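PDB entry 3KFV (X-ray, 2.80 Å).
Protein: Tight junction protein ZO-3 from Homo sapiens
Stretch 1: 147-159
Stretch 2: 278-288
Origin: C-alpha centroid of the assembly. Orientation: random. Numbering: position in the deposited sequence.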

# COMPACT_ATOMS: atom_id res chain seq x y z
N PRO A 147 -1.22 -9.11 2.98
CA PRO A 147 -2.22 -8.46 3.83
C PRO A 147 -3.21 -7.69 2.97
O PRO A 147 -2.85 -7.23 1.89
N VAL A 148 -4.44 -7.55 3.44
CA VAL A 148 -5.45 -6.84 2.67
C VAL A 148 -5.99 -5.67 3.48
O VAL A 148 -6.52 -5.86 4.57
N VAL A 149 -5.85 -4.47 2.94
CA VAL A 149 -6.34 -3.28 3.62
C VAL A 149 -7.66 -2.81 3.01
O VAL A 149 -7.73 -2.50 1.83
N ILE A 150 -8.72 -2.79 3.82
CA ILE A 150 -10.01 -2.32 3.33
C ILE A 150 -10.25 -0.90 3.82
O ILE A 150 -10.35 -0.67 5.03
N LEU A 151 -10.32 0.04 2.88
CA LEU A 151 -10.58 1.44 3.19
C LEU A 151 -11.94 1.82 2.66
O LEU A 151 -12.41 1.25 1.68
N GLY A 152 -12.57 2.80 3.30
CA GLY A 152 -13.93 3.16 2.94
C GLY A 152 -14.90 2.87 4.07
O GLY A 152 -14.51 2.37 5.12
N PRO A 153 -16.19 3.17 3.85
CA PRO A 153 -17.17 3.13 4.93
C PRO A 153 -17.77 1.74 5.18
O PRO A 153 -18.85 1.66 5.77
N VAL A 154 -17.09 0.68 4.75
CA VAL A 154 -17.59 -0.68 4.99
C VAL A 154 -16.49 -1.64 5.37
O VAL A 154 -16.68 -2.86 5.29
N ALA A 155 -15.35 -1.11 5.78
CA ALA A 155 -14.24 -1.95 6.20
C ALA A 155 -14.72 -2.99 7.20
O ALA A 155 -14.41 -4.18 7.07
N ASP A 156 -15.49 -2.55 8.19
CA ASP A 156 -15.98 -3.46 9.22
C ASP A 156 -16.87 -4.56 8.65
O ASP A 156 -16.68 -5.74 8.93
N ILE A 157 -17.85 -4.16 7.84
CA ILE A 157 -18.76 -5.11 7.21
C ILE A 157 -18.01 -6.08 6.30
O ILE A 157 -18.22 -7.29 6.37
N ALA A 158 -17.13 -5.53 5.46
CA ALA A 158 -16.34 -6.34 4.54
C ALA A 158 -15.50 -7.38 5.26
O ALA A 158 -15.46 -8.54 4.87
N MSE A 159 -14.83 -6.96 6.33
CA MSE A 159 -13.93 -7.84 7.08
C MSE A 159 -14.66 -8.95 7.84
O MSE A 159 -14.14 -10.07 7.97
N THR A 278 -22.99 -7.16 -4.90
CA THR A 278 -22.09 -6.94 -6.01
C THR A 278 -20.70 -6.45 -5.58
O THR A 278 -19.69 -7.05 -5.96
N TRP A 279 -20.63 -5.39 -4.78
CA TRP A 279 -19.34 -4.86 -4.34
C TRP A 279 -18.53 -5.90 -3.57
O TRP A 279 -17.31 -5.92 -3.65
N TYR A 280 -19.24 -6.75 -2.84
CA TYR A 280 -18.61 -7.82 -2.08
C TYR A 280 -18.06 -8.90 -3.01
O TYR A 280 -17.00 -9.46 -2.76
N GLN A 281 -18.80 -9.17 -4.09
CA GLN A 281 -18.35 -10.12 -5.11
C GLN A 281 -17.08 -9.63 -5.79
O GLN A 281 -16.06 -10.33 -5.81
N GLU A 282 -17.13 -8.42 -6.35
CA GLU A 282 -15.96 -7.80 -6.94
C GLU A 282 -14.79 -7.78 -5.96
O GLU A 282 -13.65 -8.03 -6.34
N LEU A 283 -15.08 -7.50 -4.69
CA LEU A 283 -14.04 -7.51 -3.68
C LEU A 283 -13.30 -8.84 -3.71
O LEU A 283 -12.10 -8.88 -3.92
N LYS A 284 -14.04 -9.93 -3.52
CA LYS A 284 -13.45 -11.25 -3.40
C LYS A 284 -12.61 -11.62 -4.62
O LYS A 284 -11.55 -12.23 -4.51
N ALA A 285 -13.10 -11.23 -5.80
CA ALA A 285 -12.39 -11.50 -7.05
C ALA A 285 -11.09 -10.69 -7.12
O ALA A 285 -10.06 -11.18 -7.58
N ILE A 286 -11.15 -9.45 -6.65
CA ILE A 286 -9.99 -8.58 -6.67
C ILE A 286 -8.88 -9.05 -5.73
O ILE A 286 -7.70 -8.90 -6.04
N ILE A 287 -9.24 -9.62 -4.59
CA ILE A 287 -8.24 -10.14 -3.68
C ILE A 287 -7.51 -11.35 -4.27
O ILE A 287 -6.28 -11.42 -4.25
N ARG A 288 -8.27 -12.30 -4.81
CA ARG A 288 -7.68 -13.50 -5.39
C ARG A 288 -6.87 -13.20 -6.65
O ARG A 288 -5.95 -13.94 -6.99

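The contact between the two stretches is small and apolar. It buries 317 Å², both sides summed, and no hydrogen bond crosses it. Shape does the work. Helix 278-288 lays one face, W279, L283 and I287, over strand 148-151 and the start of helix 155-159. The spacing of four residues keeps these three side chains on the same side of the helix, and all three point toward stretch 1.

On the strand, alternation selects the partners. V148 and I150 point toward the helix, while V149 and L151 lie out of its reach. V148 is in the t rotamer (chi1 179°). Its CG2 rests 4.0 Å from CG2 of I287, which is m, t. This pair closes one end of the contact. I150 adopts m, m, and its CD1 comes 3.9 Å from CD1 of L283.

L283 is t, p. CD1 makes the closest approach to I150, but CD2 touches I150 too, with 4.2 Å between L283 CD2 and I150 CD1. CD2 also reaches the short side chain of A158, with 3.9 Å between L283 CD2 and A158 CB. A158 is the small residue at the helix crossing. Its CA-to-CB bond points sideways, yet the single methyl touches both L283 and W279. A158 CA and Y280 CA are 7.2 Å apart. The helix axes approach to 11.6 Å at an angle of 66°.

W279 is the large bump at the other end and has the most area covered, 65 Å². With chi1 at 66° (p) and chi2 at -97°, its six-membered ring reaches into a hollow lined by V154, I157 and A158. A158 CB lies 3.9 Å from W279 CZ3, and I157 CG2 lies 4.1 Å from W279 CH2. Both methyls sit at the ring edge, near its plane. V154 CG2 approaches obliquely, 4.3 Å from W279 CZ3. V154 is m and I157 is m, t; both point toward the helix.

Y280 is a side neighbour. Its CA-to-CB bond points sideways, but in the t rotamer the ring end comes nearer. Y280 CE1 lies 4.2 Å from the carbonyl O of A158, which is at the ring edge. This is a packing contact.

No polar side-chain atom bonds across the contact. D156 OD1 and OD2, Y280 OH and K284 NZ are hydrogen-bonded elsewhere in the structure. Within stretch 1, I157 N donates to D156 OD1 at 2.6 Å. V154 holds the N-cap position, and A158 N donates to V154 O at 2.7 Å, fixing the first turn that carries A158.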

# COMPACT_ATOMS: atom_id res chain seq x y z
CB PRO A 147 -1.39 -7.51 4.70
CG PRO A 147 -0.02 -8.10 4.70
CD PRO A 147 0.15 -8.71 3.34
CB VAL A 148 -6.62 -7.77 2.24
CG1 VAL A 148 -7.67 -6.99 1.46
CG2 VAL A 148 -6.11 -8.94 1.41
CB VAL A 149 -5.31 -2.14 3.56
CG1 VAL A 149 -5.91 -0.85 4.10
CG2 VAL A 149 -4.05 -2.51 4.34
CB ILE A 150 -11.17 -3.22 3.80
CG1 ILE A 150 -10.84 -4.70 3.56
CG2 ILE A 150 -12.48 -2.81 3.11
CD1 ILE A 150 -11.07 -5.18 2.16
CB LEU A 151 -9.51 2.33 2.56
CG LEU A 151 -8.07 2.02 2.92
CD1 LEU A 151 -7.13 2.94 2.16
CD2 LEU A 151 -7.86 2.15 4.42
CB PRO A 153 -18.28 4.07 4.43
CG PRO A 153 -17.77 4.67 3.13
CD PRO A 153 -16.76 3.70 2.61
CB VAL A 154 -18.34 -1.25 3.79
CG1 VAL A 154 -19.69 -0.57 3.62
CG2 VAL A 154 -17.50 -1.13 2.52
CB ALA A 155 -13.13 -1.10 6.80
CB ASP A 156 -16.69 -2.69 10.35
CG ASP A 156 -17.81 -1.78 9.84
OD1 ASP A 156 -17.99 -1.67 8.60
OD2 ASP A 156 -18.50 -1.17 10.68
CB ILE A 157 -19.83 -4.38 6.38
CG1 ILE A 157 -20.77 -3.59 7.30
CG2 ILE A 157 -20.59 -5.36 5.51
CD1 ILE A 157 -21.53 -2.49 6.60
CB ALA A 158 -15.47 -5.45 3.67
CB MSE A 159 -13.05 -7.04 8.04
CG MSE A 159 -12.02 -6.16 7.34
SE MSE A 159 -11.08 -4.95 8.58
CE MSE A 159 -9.96 -6.26 9.48
CB THR A 278 -22.73 -6.02 -7.09
OG1 THR A 278 -23.72 -6.77 -7.81
CG2 THR A 278 -21.68 -5.53 -8.08
CB TRP A 279 -19.51 -3.60 -3.48
CG TRP A 279 -20.21 -3.84 -2.16
CD1 TRP A 279 -21.53 -3.66 -1.89
CD2 TRP A 279 -19.61 -4.29 -0.94
NE1 TRP A 279 -21.79 -3.97 -0.58
CE2 TRP A 279 -20.63 -4.35 0.03
CE3 TRP A 279 -18.30 -4.65 -0.57
CZ2 TRP A 279 -20.39 -4.76 1.35
CZ3 TRP A 279 -18.07 -5.05 0.74
CH2 TRP A 279 -19.11 -5.10 1.68
CB TYR A 280 -19.62 -8.43 -1.11
CG TYR A 280 -19.02 -9.50 -0.22
CD1 TYR A 280 -18.16 -9.16 0.81
CD2 TYR A 280 -19.32 -10.84 -0.42
CE1 TYR A 280 -17.60 -10.13 1.63
CE2 TYR A 280 -18.77 -11.82 0.39
CZ TYR A 280 -17.91 -11.45 1.41
OH TYR A 280 -17.36 -12.42 2.22
CB GLN A 281 -19.45 -10.34 -6.16
CG GLN A 281 -20.70 -11.05 -5.62
CD GLN A 281 -20.43 -12.48 -5.19
OE1 GLN A 281 -20.50 -12.81 -4.01
NE2 GLN A 281 -20.11 -13.34 -6.16
CB GLU A 282 -16.28 -6.38 -7.44
CG GLU A 282 -16.66 -6.35 -8.92
CD GLU A 282 -17.55 -5.16 -9.30
OE1 GLU A 282 -17.24 -4.01 -8.92
OE2 GLU A 282 -18.56 -5.39 -10.00
CB LEU A 283 -14.61 -7.25 -2.28
CG LEU A 283 -13.64 -7.34 -1.10
CD1 LEU A 283 -12.38 -6.51 -1.32
CD2 LEU A 283 -14.32 -6.94 0.20
CB LYS A 284 -14.52 -12.31 -3.14
CG LYS A 284 -15.00 -12.36 -1.70
CD LYS A 284 -15.88 -13.58 -1.45
CE LYS A 284 -17.19 -13.49 -2.21
NZ LYS A 284 -17.99 -14.73 -2.09
CB ALA A 285 -13.29 -11.19 -8.23
CB ILE A 286 -10.39 -7.13 -6.35
CG1 ILE A 286 -11.08 -6.50 -7.57
CG2 ILE A 286 -9.19 -6.31 -5.92
CD1 ILE A 286 -11.62 -5.12 -7.33
CB ILE A 287 -8.85 -10.53 -2.33
CG1 ILE A 287 -9.47 -9.31 -1.65
CG2 ILE A 287 -7.81 -11.17 -1.43
CD1 ILE A 287 -10.19 -9.63 -0.35
CB ARG A 288 -8.76 -14.53 -5.73
CG ARG A 288 -9.42 -15.14 -4.53
CD ARG A 288 -10.37 -16.25 -4.95
NE ARG A 288 -11.25 -16.64 -3.86
CZ ARG A 288 -12.53 -16.30 -3.78
NH1 ARG A 288 -13.09 -15.55 -4.73
NH2 ARG A 288 -13.26 -16.71 -2.75